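Local coordinates for Lys-gingipain catalytic subunit (Porphyromonas gingivalis, PDB 6I9A), which cleaves proteins after lysine as a secreted cysteine endopeptidase of Porphyromonas gingivalis, a probable virulence factor in periodontal disease, at residues A[367-372]-A[440-445]; A[392-397]-A[412-417]; A[231-236]-A[266-271]. One frame throughout, in Å; residues are numbered along the deposited sequence.

Contact 1 (A[367-372]-A[440-445]); sequences PYRAMP and RSNYLP
The side-chain amide of Asn-442 lies against the backbone of Arg-369 and bonds to both its N-H and its carbonyl. Arg-369 N donates to Asn-442 OD1 over 2.8 Å in an almost straight line (178°), arriving well above the plane of the amide carbonyl. The return bond, from Asn-442 ND2 to Arg-369 O, is longer at 3.3 Å and bent. Asn-442 sits in the type II beta turn Arg-440 to Tyr-443 that joins the last two strands, 432-439 and 446-452, of the immunoglobulin-like domain; residues 367-372 belong to the linker that leads into this domain from the catalytic part. CG of Asn-442 stands anti to the backbone N (chi1 -153°), on the linker side of the turn, and the amide it carries meets Arg-369. Asn-442 CB also lies over one face of the Arg-369 guanidinium, 3.8 Å from NH2.

Beside this pair, one water donates to Pro-367 O and accepts from Ser-441 OG. The Tyr-368 hydroxyl bonds outside the contact, to Tyr-139 O, while its ring edge lies near Tyr-443 O, with CE1 3.7 Å away. Pro-372 packs where the chain leaves the turn: its CB lies 3.4 Å from Asn-442 O, and its CG sits over the rim of one face of the Tyr-368 ring while meeting Leu-444 CD2 at 3.6 Å.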
ATOM      1  N   PRO A 367       4.712  -2.737   4.491  1.00  9.33           N
ATOM      2  CA  PRO A 367       4.276  -3.199   5.811  1.00  9.78           C
ATOM      3  C   PRO A 367       5.281  -4.158   6.401  1.00  9.21           C
ATOM      4  O   PRO A 367       5.819  -5.054   5.738  1.00 10.13           O
ATOM      5  CB  PRO A 367       2.922  -3.901   5.547  1.00 10.49           C
ATOM      6  CG  PRO A 367       2.461  -3.289   4.218  1.00  9.32           C
ATOM      7  CD  PRO A 367       3.751  -3.136   3.439  1.00  9.55           C
ATOM      8  N   TYR A 368       5.467  -4.030   7.732  1.00  9.64           N
ATOM      9  CA  TYR A 368       6.262  -5.019   8.464  1.00 10.20           C
ATOM     10  C   TYR A 368       5.472  -6.342   8.543  1.00  9.74           C
ATOM     11  O   TYR A 368       4.250  -6.387   8.303  1.00 11.92           O
ATOM     12  CB  TYR A 368       6.575  -4.490   9.905  1.00 11.17           C
ATOM     13  CG  TYR A 368       7.179  -3.105   9.903  1.00 10.64           C
ATOM     14  CD1 TYR A 368       8.384  -2.850   9.255  1.00 11.37           C
ATOM     15  CD2 TYR A 368       6.543  -2.050  10.544  1.00 10.28           C
ATOM     16  CE1 TYR A 368       8.937  -1.575   9.242  1.00 12.10           C
ATOM     17  CE2 TYR A 368       7.081  -0.765  10.548  1.00 10.70           C
ATOM     18  CZ  TYR A 368       8.269  -0.526   9.864  1.00 11.35           C
ATOM     19  OH  TYR A 368       8.816   0.735   9.773  1.00 11.88           O
ATOM     20  N   ARG A 369       6.184  -7.420   8.840  1.00  9.23           N
ATOM     21  CA  ARG A 369       5.593  -8.737   9.004  1.00  9.85           C
ATOM     22  C   ARG A 369       6.018  -9.217  10.368  1.00  9.79           C
ATOM     23  O   ARG A 369       7.123  -9.759  10.538  1.00 11.40           O
ATOM     24  CB  ARG A 369       6.033  -9.672   7.893  1.00 11.49           C
ATOM     25  CG  ARG A 369       5.466  -9.295   6.521  1.00 12.44           C
ATOM     26  CD  ARG A 369       5.976 -10.268   5.405  1.00 12.94           C
ATOM     27  NE  ARG A 369       7.408 -10.134   5.115  1.00 16.89           N
ATOM     28  CZ  ARG A 369       7.911  -9.276   4.239  1.00 14.60           C
ATOM     29  NH1 ARG A 369       7.129  -8.407   3.642  1.00 12.28           N
ATOM     30  NH2 ARG A 369       9.236  -9.221   4.027  1.00 15.75           N
ATOM     31  N   ALA A 370       5.169  -8.971  11.357  1.00 10.40           N
ATOM     32  CA  ALA A 370       5.484  -9.128  12.790  1.00 10.59           C
ATOM     33  C   ALA A 370       6.624  -8.131  13.148  1.00 10.40           C
ATOM     34  O   ALA A 370       6.645  -7.034  12.581  1.00 10.58           O
ATOM     35  CB  ALA A 370       5.780 -10.585  13.142  1.00 11.15           C
ATOM     36  N   MET A 371       7.475  -8.440  14.146  1.00 10.85           N
ATOM     37  CA  MET A 371       8.461  -7.437  14.541  1.00 10.45           C
ATOM     38  C   MET A 371       9.533  -7.282  13.471  1.00 10.74           C
ATOM     39  O   MET A 371      10.236  -8.235  13.156  1.00 11.20           O
ATOM     40  CB  MET A 371       9.113  -7.828  15.863  1.00 11.70           C
ATOM     41  CG  MET A 371      10.100  -6.789  16.375  1.00 12.75           C
ATOM     42  SD  MET A 371       9.333  -5.252  16.905  1.00 14.05           S
ATOM     43  CE  MET A 371       8.456  -5.798  18.377  1.00 14.93           C
ATOM     44  N   PRO A 372       9.742  -6.074  12.937  1.00 10.47           N
ATOM     45  CA  PRO A 372      10.790  -5.928  11.901  1.00 10.90           C
ATOM     46  C   PRO A 372      12.192  -6.108  12.512  1.00 10.64           C
ATOM     47  O   PRO A 372      12.409  -5.908  13.715  1.00 11.78           O
ATOM     48  CB  PRO A 372      10.569  -4.520  11.358  1.00 11.73           C
ATOM     49  CG  PRO A 372       9.900  -3.775  12.542  1.00 11.91           C
ATOM     50  CD  PRO A 372       8.983  -4.827  13.140  1.00 11.58           C
ATOM     51  N   ARG A 440      14.705  -1.350   4.254  1.00  9.40           N
ATOM     52  CA  ARG A 440      14.584  -2.675   3.690  1.00 10.04           C
ATOM     53  C   ARG A 440      13.276  -3.257   4.163  1.00  9.55           C
ATOM     54  O   ARG A 440      12.880  -3.019   5.309  1.00  9.77           O
ATOM     55  CB  ARG A 440      15.767  -3.575   4.124  1.00 10.23           C
ATOM     56  CG  ARG A 440      15.781  -4.941   3.443  1.00 10.84           C
ATOM     57  CD  ARG A 440      17.001  -5.755   3.830  1.00 12.20           C
ATOM     58  NE  ARG A 440      16.825  -7.105   3.304  1.00 12.82           N
ATOM     59  CZ  ARG A 440      17.573  -8.144   3.672  1.00 12.78           C
ATOM     60  NH1 ARG A 440      18.590  -7.979   4.528  1.00 13.63           N
ATOM     61  NH2 ARG A 440      17.311  -9.355   3.194  1.00 18.33           N
ATOM     62  N   SER A 441      12.607  -4.052   3.324  1.00 10.41           N
ATOM     63  CA  SER A 441      11.326  -4.660   3.720  1.00  9.62           C
ATOM     64  C   SER A 441      11.490  -5.468   5.016  1.00  9.75           C
ATOM     65  O   SER A 441      12.383  -6.314   5.125  1.00 10.77           O
ATOM     66  CB  SER A 441      10.855  -5.595   2.606  1.00 10.92           C
ATOM     67  OG  SER A 441       9.745  -6.376   3.057  1.00 10.31           O
ATOM     68  N   ASN A 442      10.614  -5.214   5.977  1.00  9.27           N
ATOM     69  CA  ASN A 442      10.577  -5.900   7.265  1.00  9.92           C
ATOM     70  C   ASN A 442      11.836  -5.621   8.109  1.00 10.31           C
ATOM     71  O   ASN A 442      12.165  -6.421   8.978  1.00 11.01           O
ATOM     72  CB  ASN A 442      10.288  -7.390   7.163  1.00 11.03           C
ATOM     73  CG  ASN A 442       9.640  -7.871   8.429  1.00 11.17           C
ATOM     74  OD1 ASN A 442       8.950  -7.100   9.122  1.00 11.55           O
ATOM     75  ND2 ASN A 442       9.820  -9.141   8.744  1.00 16.42           N
ATOM     76  N   TYR A 443      12.497  -4.469   7.858  1.00  9.71           N
ATOM     77  CA  TYR A 443      13.565  -3.976   8.723  1.00  9.98           C
ATOM     78  C   TYR A 443      13.220  -2.603   9.220  1.00 10.01           C
ATOM     79  O   TYR A 443      12.600  -1.785   8.525  1.00 10.24           O
ATOM     80  CB  TYR A 443      14.914  -3.881   7.962  1.00  9.88           C
ATOM     81  CG  TYR A 443      15.616  -5.200   7.811  1.00 10.36           C
ATOM     82  CD1 TYR A 443      15.142  -6.172   6.930  1.00 11.76           C
ATOM     83  CD2 TYR A 443      16.760  -5.494   8.556  1.00 12.00           C
ATOM     84  CE1 TYR A 443      15.773  -7.414   6.815  1.00 13.31           C
ATOM     85  CE2 TYR A 443      17.384  -6.735   8.459  1.00 13.23           C
ATOM     86  CZ  TYR A 443      16.913  -7.673   7.559  1.00 13.82           C
ATOM     87  OH  TYR A 443      17.527  -8.905   7.481  1.00 16.92           O
ATOM     88  N   LEU A 444      13.651  -2.305  10.446  1.00  9.54           N
ATOM     89  CA  LEU A 444      13.553  -0.958  10.964  1.00 10.08           C
ATOM     90  C   LEU A 444      14.436  -0.034  10.118  1.00  9.98           C
ATOM     91  O   LEU A 444      15.518  -0.447   9.693  1.00 10.29           O
ATOM     92  CB  LEU A 444      14.051  -0.954  12.428  1.00 11.65           C
ATOM     93  CG  LEU A 444      13.137  -1.706  13.390  1.00 11.05           C
ATOM     94  CD1 LEU A 444      13.855  -1.954  14.725  1.00 15.15           C
ATOM     95  CD2 LEU A 444      11.831  -0.917  13.659  1.00 11.93           C
ATOM     96  N   PRO A 445      13.998   1.192   9.889  1.00 10.54           N
ATOM     97  CA  PRO A 445      14.832   2.128   9.090  1.00 10.61           C
ATOM     98  C   PRO A 445      16.051   2.593   9.874  1.00 10.92           C
ATOM     99  O   PRO A 445      16.028   2.664  11.116  1.00 11.92           O
ATOM    100  CB  PRO A 445      13.874   3.303   8.830  1.00 11.80           C
ATOM    101  CG  PRO A 445      12.924   3.305  10.048  1.00 12.53           C
ATOM    102  CD  PRO A 445      12.743   1.823  10.383  1.00 11.33           C
TER
HETATM  103  O   HOH W   1       7.436  -5.072   3.422  1.00 11.45           O

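Contact 2 (A[392-397]-A[412-417]); sequences IQASAG and GVANAS
A single direct hydrogen bond crosses this contact, from Gly-397 N to Ala-414 O, 2.9 Å long and fairly straight at 162°. The donor is tilted from the plane of the Ala-414 carbonyl. Both segments run off strand ends of the immunoglobulin-like domain's antiparallel sheet, 389-394 and 407-413, which lie on either side of strand 419-424, and the bond ties the loops beyond them.

The remaining polar approaches involve carbon. Ala-396 CA makes a CH...O contact with Asn-415 O at 3.3 Å, and Ala-396 CB comes equally near that oxygen.

Methyl groups fill in the rest. That of Ala-414 points toward the other segment and packs 3.4 Å from Ala-394 O and 3.5 Å from Ser-395 O; its one apolar partner is Ala-394 CB, 4.5 Å from Ala-414 CB. With CG1 anti to the backbone N (chi1 177°), Val-413 reaches Gly-397 O at 4.0 Å.

Within 412-417, Asn-415 OD1 accepts from Ser-417 N, an Asx turn, and from Val-419 N, so OD1 takes two backbone N-H groups of its own loop.

Backbone carbonyls and alanine methyls thus do most of the touching. Such chemistry lets the two chains come close, and directional hold across them falls to the one amide of Gly-397.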
ATOM      1  N   ILE A 392      28.374   2.475   0.380  1.00 14.24           N
ATOM      2  CA  ILE A 392      27.794   2.430   1.703  1.00 13.57           C
ATOM      3  C   ILE A 392      27.460   0.961   1.931  1.00 13.24           C
ATOM      4  O   ILE A 392      26.898   0.352   1.033  1.00 14.63           O
ATOM      5  CB  ILE A 392      26.596   3.412   1.880  1.00 14.68           C
ATOM      6  CG1 ILE A 392      27.129   4.877   1.778  1.00 19.03           C
ATOM      7  CG2 ILE A 392      25.921   3.139   3.188  1.00 17.38           C
ATOM      8  CD1 ILE A 392      26.149   6.025   1.985  1.00 20.88           C
ATOM      9  N   GLN A 393      27.823   0.399   3.086  1.00 13.04           N
ATOM     10  CA  GLN A 393      27.519  -1.005   3.271  0.51 13.82           C
ATOM     11  C   GLN A 393      26.255  -1.159   4.113  1.00 13.67           C
ATOM     12  O   GLN A 393      26.022  -0.418   5.059  1.00 13.23           O
ATOM     13  CB  GLN A 393      28.717  -1.759   3.834  0.51 14.27           C
ATOM     14  CG  GLN A 393      29.943  -1.681   2.900  0.51 13.32           C
ATOM     15  CD  GLN A 393      30.659  -0.347   2.973  0.51 12.68           C
ATOM     16  OE1 GLN A 393      30.700   0.306   4.026  0.51 12.52           O
ATOM     17  NE2 GLN A 393      31.259   0.071   1.860  0.51 15.01           N
ATOM     18  N   ALA A 394      25.447  -2.152   3.732  1.00 12.57           N
ATOM     19  CA  ALA A 394      24.190  -2.455   4.411  1.00 12.85           C
ATOM     20  C   ALA A 394      23.782  -3.853   4.030  1.00 12.41           C
ATOM     21  O   ALA A 394      24.264  -4.384   3.036  1.00 13.20           O
ATOM     22  CB  ALA A 394      23.106  -1.446   4.046  1.00 13.41           C
ATOM     23  N   SER A 395      22.880  -4.464   4.804  1.00 12.62           N
ATOM     24  CA  SER A 395      22.491  -5.822   4.455  1.00 12.45           C
ATOM     25  C   SER A 395      21.993  -5.920   3.022  1.00 11.51           C
ATOM     26  O   SER A 395      21.327  -4.992   2.515  1.00 11.24           O
ATOM     27  CB  SER A 395      21.458  -6.415   5.412  1.00 12.46           C
ATOM     28  OG  SER A 395      20.208  -5.749   5.263  1.00 11.53           O
ATOM     29  N   ALA A 396      22.274  -7.048   2.377  1.00 12.46           N
ATOM     30  CA  ALA A 396      21.893  -7.267   0.985  1.00 12.44           C
ATOM     31  C   ALA A 396      20.417  -6.924   0.751  1.00 12.74           C
ATOM     32  O   ALA A 396      19.536  -7.417   1.431  1.00 13.25           O
ATOM     33  CB  ALA A 396      22.166  -8.705   0.591  1.00 14.80           C
ATOM     34  N   GLY A 397      20.180  -6.112  -0.269  1.00 12.59           N
ATOM     35  CA  GLY A 397      18.827  -5.710  -0.626  1.00 12.74           C
ATOM     36  C   GLY A 397      18.393  -4.397  -0.037  1.00 11.41           C
ATOM     37  O   GLY A 397      17.361  -3.866  -0.433  1.00 11.90           O
ATOM     38  N   GLY A 412      21.175   3.876  -3.957  1.00 10.64           N
ATOM     39  CA  GLY A 412      21.736   2.626  -4.408  1.00 11.73           C
ATOM     40  C   GLY A 412      21.162   1.490  -3.612  1.00 10.97           C
ATOM     41  O   GLY A 412      20.780   1.659  -2.457  1.00 11.69           O
ATOM     42  N   VAL A 413      21.182   0.303  -4.193  1.00 11.78           N
ATOM     43  CA  VAL A 413      20.731  -0.929  -3.522  1.00 11.55           C
ATOM     44  C   VAL A 413      21.937  -1.764  -3.130  1.00 11.57           C
ATOM     45  O   VAL A 413      22.797  -2.029  -3.974  1.00 12.58           O
ATOM     46  CB  VAL A 413      19.800  -1.731  -4.448  1.00 12.26           C
ATOM     47  CG1 VAL A 413      19.392  -3.032  -3.765  1.00 13.81           C
ATOM     48  CG2 VAL A 413      18.556  -0.913  -4.798  1.00 15.12           C
ATOM     49  N   ALA A 414      22.017  -2.190  -1.883  1.00 10.98           N
ATOM     50  CA  ALA A 414      23.120  -3.082  -1.481  1.00 11.90           C
ATOM     51  C   ALA A 414      23.038  -4.405  -2.248  1.00 12.44           C
ATOM     52  O   ALA A 414      21.993  -5.070  -2.271  1.00 12.38           O
ATOM     53  CB  ALA A 414      23.068  -3.342   0.007  1.00 12.34           C
ATOM     54  N   ASN A 415      24.154  -4.798  -2.825  1.00 12.88           N
ATOM     55  CA  ASN A 415      24.242  -6.027  -3.599  1.00 13.44           C
ATOM     56  C   ASN A 415      24.304  -7.248  -2.655  1.00 14.70           C
ATOM     57  O   ASN A 415      24.203  -7.107  -1.435  1.00 14.73           O
ATOM     58  CB  ASN A 415      25.451  -5.953  -4.573  1.00 14.88           C
ATOM     59  CG  ASN A 415      26.790  -6.021  -3.904  1.00 15.10           C
ATOM     60  OD1 ASN A 415      26.946  -6.296  -2.698  1.00 15.10           O
ATOM     61  ND2 ASN A 415      27.840  -5.763  -4.697  1.00 16.50           N
ATOM     62  N   ALA A 416      24.494  -8.454  -3.240  1.00 15.53           N
ATOM     63  CA  ALA A 416      24.467  -9.691  -2.441  1.00 17.42           C
ATOM     64  C   ALA A 416      25.604  -9.742  -1.397  1.00 18.72           C
ATOM     65  O   ALA A 416      25.481 -10.429  -0.393  1.00 19.04           O
ATOM     66  CB  ALA A 416      24.549 -10.931  -3.346  1.00 19.30           C
ATOM     67  N   SER A 417      26.684  -8.948  -1.603  1.00 16.26           N
ATOM     68  CA  SER A 417      27.791  -8.869  -0.659  1.00 18.51           C
ATOM     69  C   SER A 417      27.647  -7.712   0.324  1.00 16.23           C
ATOM     70  O   SER A 417      28.550  -7.478   1.126  1.00 19.57           O
ATOM     71  CB  SER A 417      29.133  -8.749  -1.391  1.00 20.31           C
ATOM     72  OG  SER A 417      29.279  -9.821  -2.314  1.00 26.22           O
TER

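Contact 3 (A[231-236]-A[266-271]); sequences QLKALT and TRVKEK
Lys-271 lays its aliphatic chain against the backbone of residues 232-235, and this is the tight part of the contact. Lys-271 CE comes within 3.2 Å of Leu-235 O, and CD lies 3.5 Å from Lys-233 O and 3.6 Å from Leu-232 O, so three carbonyl oxygens of the other segment flank the methylenes near the end of the chain. Closer to the backbone, Lys-271 CB meets Leu-235 CB at 4.0 Å, each side chain leaving its backbone toward the opposite segment. Lys-271 CG stands between the backbone N and the carbonyl carbon (chi1 68°), and further bends at chi3 and chi4 curl the chain so that its ammonium turns back to its own segment. There NZ donates to Lys-269 O over 2.8 Å, in the plane of that carbonyl.

The two segments leave helices 229-232 and 261-267, which precede and follow strand 242-247 along the chain, a strand of the six-stranded sheet in the catalytic domain. Residues 232-235 form a type I beta turn as the chain leaves the first helix, whereas Val-268 is where the second gives up helical backbone angles. Leu-232 packs on helix 261-267 through Phe-261, Val-264 and Ile-265; Leu-235 leans on helix 202-206.

No direct hydrogen bond joins the segments anywhere, and toward solvent the fit is looser. Val-268 CG1 touches Lys-233 CG at 3.9 Å, the two side chains crossing at about a right angle, while the exposed Lys-233 continues as an extended chain. Here a water does the bridging: it donates to Lys-233 O at 2.8 Å and accepts from Lys-271 NZ at 2.9 Å.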
ATOM      1  N   GLN A 231     -18.014   4.434  14.565  1.00 13.77           N
ATOM      2  CA  GLN A 231     -17.163   3.678  15.477  0.52 13.17           C
ATOM      3  C   GLN A 231     -15.670   3.867  15.152  1.00 12.30           C
ATOM      4  O   GLN A 231     -14.836   3.939  16.067  1.00 13.60           O
ATOM      5  CB  GLN A 231     -17.548   2.198  15.420  0.52 13.40           C
ATOM      6  CG  GLN A 231     -18.875   1.963  16.160  0.52 15.47           C
ATOM      7  CD  GLN A 231     -19.438   0.593  15.946  0.52 18.16           C
ATOM      8  OE1 GLN A 231     -19.300  -0.013  14.904  0.52 14.31           O
ATOM      9  NE2 GLN A 231     -20.172   0.095  16.931  0.52 22.22           N
ATOM     10  N   LEU A 232     -15.340   4.035  13.862  1.00 11.09           N
ATOM     11  CA  LEU A 232     -13.932   4.314  13.516  1.00 11.23           C
ATOM     12  C   LEU A 232     -13.473   5.607  14.182  1.00 11.25           C
ATOM     13  O   LEU A 232     -12.314   5.697  14.608  1.00 11.66           O
ATOM     14  CB  LEU A 232     -13.763   4.463  12.012  1.00 10.52           C
ATOM     15  CG  LEU A 232     -14.043   3.207  11.193  1.00 10.83           C
ATOM     16  CD1 LEU A 232     -13.846   3.519   9.699  1.00 12.17           C
ATOM     17  CD2 LEU A 232     -13.124   2.019  11.617  1.00 11.71           C
ATOM     18  N   LYS A 233     -14.353   6.599  14.259  1.00 12.02           N
ATOM     19  CA  LYS A 233     -13.973   7.891  14.831  1.00 12.44           C
ATOM     20  C   LYS A 233     -13.701   7.806  16.335  1.00 13.09           C
ATOM     21  O   LYS A 233     -13.087   8.715  16.908  1.00 14.28           O
ATOM     22  CB  LYS A 233     -15.070   8.907  14.530  1.00 14.38           C
ATOM     23  CG  LYS A 233     -15.157   9.226  13.031  1.00 13.88           C
ATOM     24  CD  LYS A 233     -16.425  10.019  12.716  1.00 15.70           C
ATOM     25  CE  LYS A 233     -16.606  10.149  11.195  1.00 17.86           C
ATOM     26  NZ  LYS A 233     -17.829  10.959  10.866  1.00 18.06           N
ATOM     27  N   ALA A 234     -14.190   6.737  16.993  1.00 12.56           N
ATOM     28  CA  ALA A 234     -14.023   6.513  18.422  1.00 12.89           C
ATOM     29  C   ALA A 234     -12.916   5.505  18.745  1.00 11.96           C
ATOM     30  O   ALA A 234     -12.750   5.183  19.917  1.00 13.56           O
ATOM     31  CB  ALA A 234     -15.351   6.024  19.004  1.00 15.14           C
ATOM     32  N   LEU A 235     -12.121   5.023  17.739  1.00 10.97           N
ATOM     33  CA  LEU A 235     -10.981   4.158  18.028  1.00 11.61           C
ATOM     34  C   LEU A 235      -9.970   4.885  18.941  1.00 10.76           C
ATOM     35  O   LEU A 235      -9.892   6.124  18.940  1.00 12.69           O
ATOM     36  CB  LEU A 235     -10.291   3.739  16.727  1.00 12.08           C
ATOM     37  CG  LEU A 235     -11.091   2.737  15.887  1.00 12.43           C
ATOM     38  CD1 LEU A 235     -10.420   2.623  14.514  1.00 13.85           C
ATOM     39  CD2 LEU A 235     -11.095   1.352  16.549  1.00 15.70           C
ATOM     40  N   THR A 236      -9.187   4.107  19.675  1.00 11.78           N
ATOM     41  CA  THR A 236      -8.258   4.684  20.646  1.00 11.96           C
ATOM     42  C   THR A 236      -6.829   4.230  20.391  1.00 11.83           C
ATOM     43  O   THR A 236      -5.972   4.373  21.283  1.00 12.77           O
ATOM     44  CB  THR A 236      -8.695   4.265  22.086  1.00 12.13           C
ATOM     45  OG1 THR A 236      -8.514   2.869  22.195  1.00 13.94           O
ATOM     46  CG2 THR A 236     -10.116   4.666  22.423  1.00 15.95           C
ATOM     47  N   THR A 266      -8.710   6.053   7.139  1.00  9.49           N
ATOM     48  CA  THR A 266      -7.416   6.670   6.926  1.00  9.93           C
ATOM     49  C   THR A 266      -7.417   8.120   7.398  1.00  9.47           C
ATOM     50  O   THR A 266      -6.385   8.578   7.896  1.00 10.15           O
ATOM     51  CB  THR A 266      -6.996   6.527   5.477  1.00 10.06           C
ATOM     52  OG1 THR A 266      -8.032   6.993   4.576  1.00 10.20           O
ATOM     53  CG2 THR A 266      -6.613   5.124   5.151  1.00 11.18           C
ATOM     54  N   ARG A 267      -8.531   8.863   7.270  1.00 10.03           N
ATOM     55  CA  ARG A 267      -8.573  10.286   7.676  1.00 10.86           C
ATOM     56  C   ARG A 267      -8.555  10.487   9.188  1.00 11.18           C
ATOM     57  O   ARG A 267      -8.162  11.568   9.624  1.00 12.32           O
ATOM     58  CB  ARG A 267      -9.834  10.958   7.128  1.00 10.64           C
ATOM     59  CG  ARG A 267      -9.841  11.112   5.629  1.00 10.23           C
ATOM     60  CD  ARG A 267     -11.194  11.586   5.172  1.00 10.72           C
ATOM     61  NE  ARG A 267     -11.137  11.801   3.727  1.00 10.59           N
ATOM     62  CZ  ARG A 267     -12.091  12.401   3.018  1.00 10.32           C
ATOM     63  NH1 ARG A 267     -13.227  12.787   3.606  1.00 11.24           N
ATOM     64  NH2 ARG A 267     -11.946  12.561   1.705  1.00 11.09           N
ATOM     65  N   VAL A 268      -9.029   9.529   9.999  1.00 10.89           N
ATOM     66  CA  VAL A 268      -9.168   9.797  11.435  1.00 11.31           C
ATOM     67  C   VAL A 268      -7.806  10.063  12.077  1.00 10.90           C
ATOM     68  O   VAL A 268      -6.777   9.439  11.761  1.00 11.50           O
ATOM     69  CB  VAL A 268      -9.944   8.678  12.150  1.00 10.52           C
ATOM     70  CG1 VAL A 268     -11.446   8.770  11.875  1.00 11.65           C
ATOM     71  CG2 VAL A 268      -9.403   7.285  11.823  1.00 10.87           C
ATOM     72  N   LYS A 269      -7.812  11.025  13.037  1.00 11.45           N
ATOM     73  CA  LYS A 269      -6.583  11.520  13.634  1.00 11.60           C
ATOM     74  C   LYS A 269      -6.046  10.608  14.728  1.00 12.03           C
ATOM     75  O   LYS A 269      -6.774  10.300  15.670  1.00 12.04           O
ATOM     76  CB  LYS A 269      -6.835  12.919  14.243  1.00 13.08           C
ATOM     77  CG  LYS A 269      -5.534  13.539  14.763  1.00 14.42           C
ATOM     78  CD  LYS A 269      -5.714  15.031  15.098  1.00 18.48           C
ATOM     79  CE  LYS A 269      -4.375  15.760  15.289  1.00 21.21           C
ATOM     80  NZ  LYS A 269      -3.579  15.944  13.999  1.00 23.56           N
ATOM     81  N   GLU A 270      -4.781  10.208  14.627  1.00 11.51           N
ATOM     82  CA  GLU A 270      -4.092   9.443  15.680  1.00 12.59           C
ATOM     83  C   GLU A 270      -4.893   8.216  16.109  1.00 11.32           C
ATOM     84  O   GLU A 270      -4.867   7.799  17.266  1.00 12.70           O
ATOM     85  CB  GLU A 270      -3.758  10.355  16.891  1.00 14.82           C
ATOM     86  CG  GLU A 270      -2.725  11.432  16.512  1.00 17.70           C
ATOM     87  CD  GLU A 270      -2.406  12.443  17.593  1.00 23.98           C
ATOM     88  OE1 GLU A 270      -3.104  12.461  18.624  1.00 29.03           O
ATOM     89  OE2 GLU A 270      -1.439  13.210  17.403  1.00 33.55           O
ATOM     90  N   LYS A 271      -5.515   7.584  15.120  1.00 10.94           N
ATOM     91  CA  LYS A 271      -6.236   6.320  15.315  1.00 10.74           C
ATOM     92  C   LYS A 271      -6.460   5.744  13.923  1.00  9.84           C
ATOM     93  O   LYS A 271      -6.187   6.398  12.924  1.00 10.69           O
ATOM     94  CB  LYS A 271      -7.532   6.564  16.105  1.00 11.64           C
ATOM     95  CG  LYS A 271      -8.558   7.366  15.304  1.00 11.37           C
ATOM     96  CD  LYS A 271      -9.818   7.789  16.102  1.00 12.03           C
ATOM     97  CE  LYS A 271      -9.566   8.774  17.228  1.00 13.22           C
ATOM     98  NZ  LYS A 271      -9.325  10.165  16.727  1.00 17.90           N
TER
HETATM   99  O   HOH W   2     -11.876  10.863  15.638  1.00 22.56           O

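How the contacts relate
Contacts 1 and 2 both involve the immunoglobulin-like domain and touch one another, with Arg-440 NH1 probably hydrogen-bonded to Ser-395 OG. Contact 1 is the more buried and joins that domain to the linker from the catalytic part; contact 2 lies farther out, between loops of one sheet, with half its touching residues exposed. Contact 3, wholly catalytic-domain and about 12 Å from contact 1 between nearest atoms, is partly buried, running from buried Leu-232 and Leu-235 to exposed Lys-233. Chemistry follows place: a side-chain amide hydrogen-bonded to backbone at the domain junction, one backbone bond between alanine-rich loops at the outer end, and lysine methylenes with a bridging water where two helices finish.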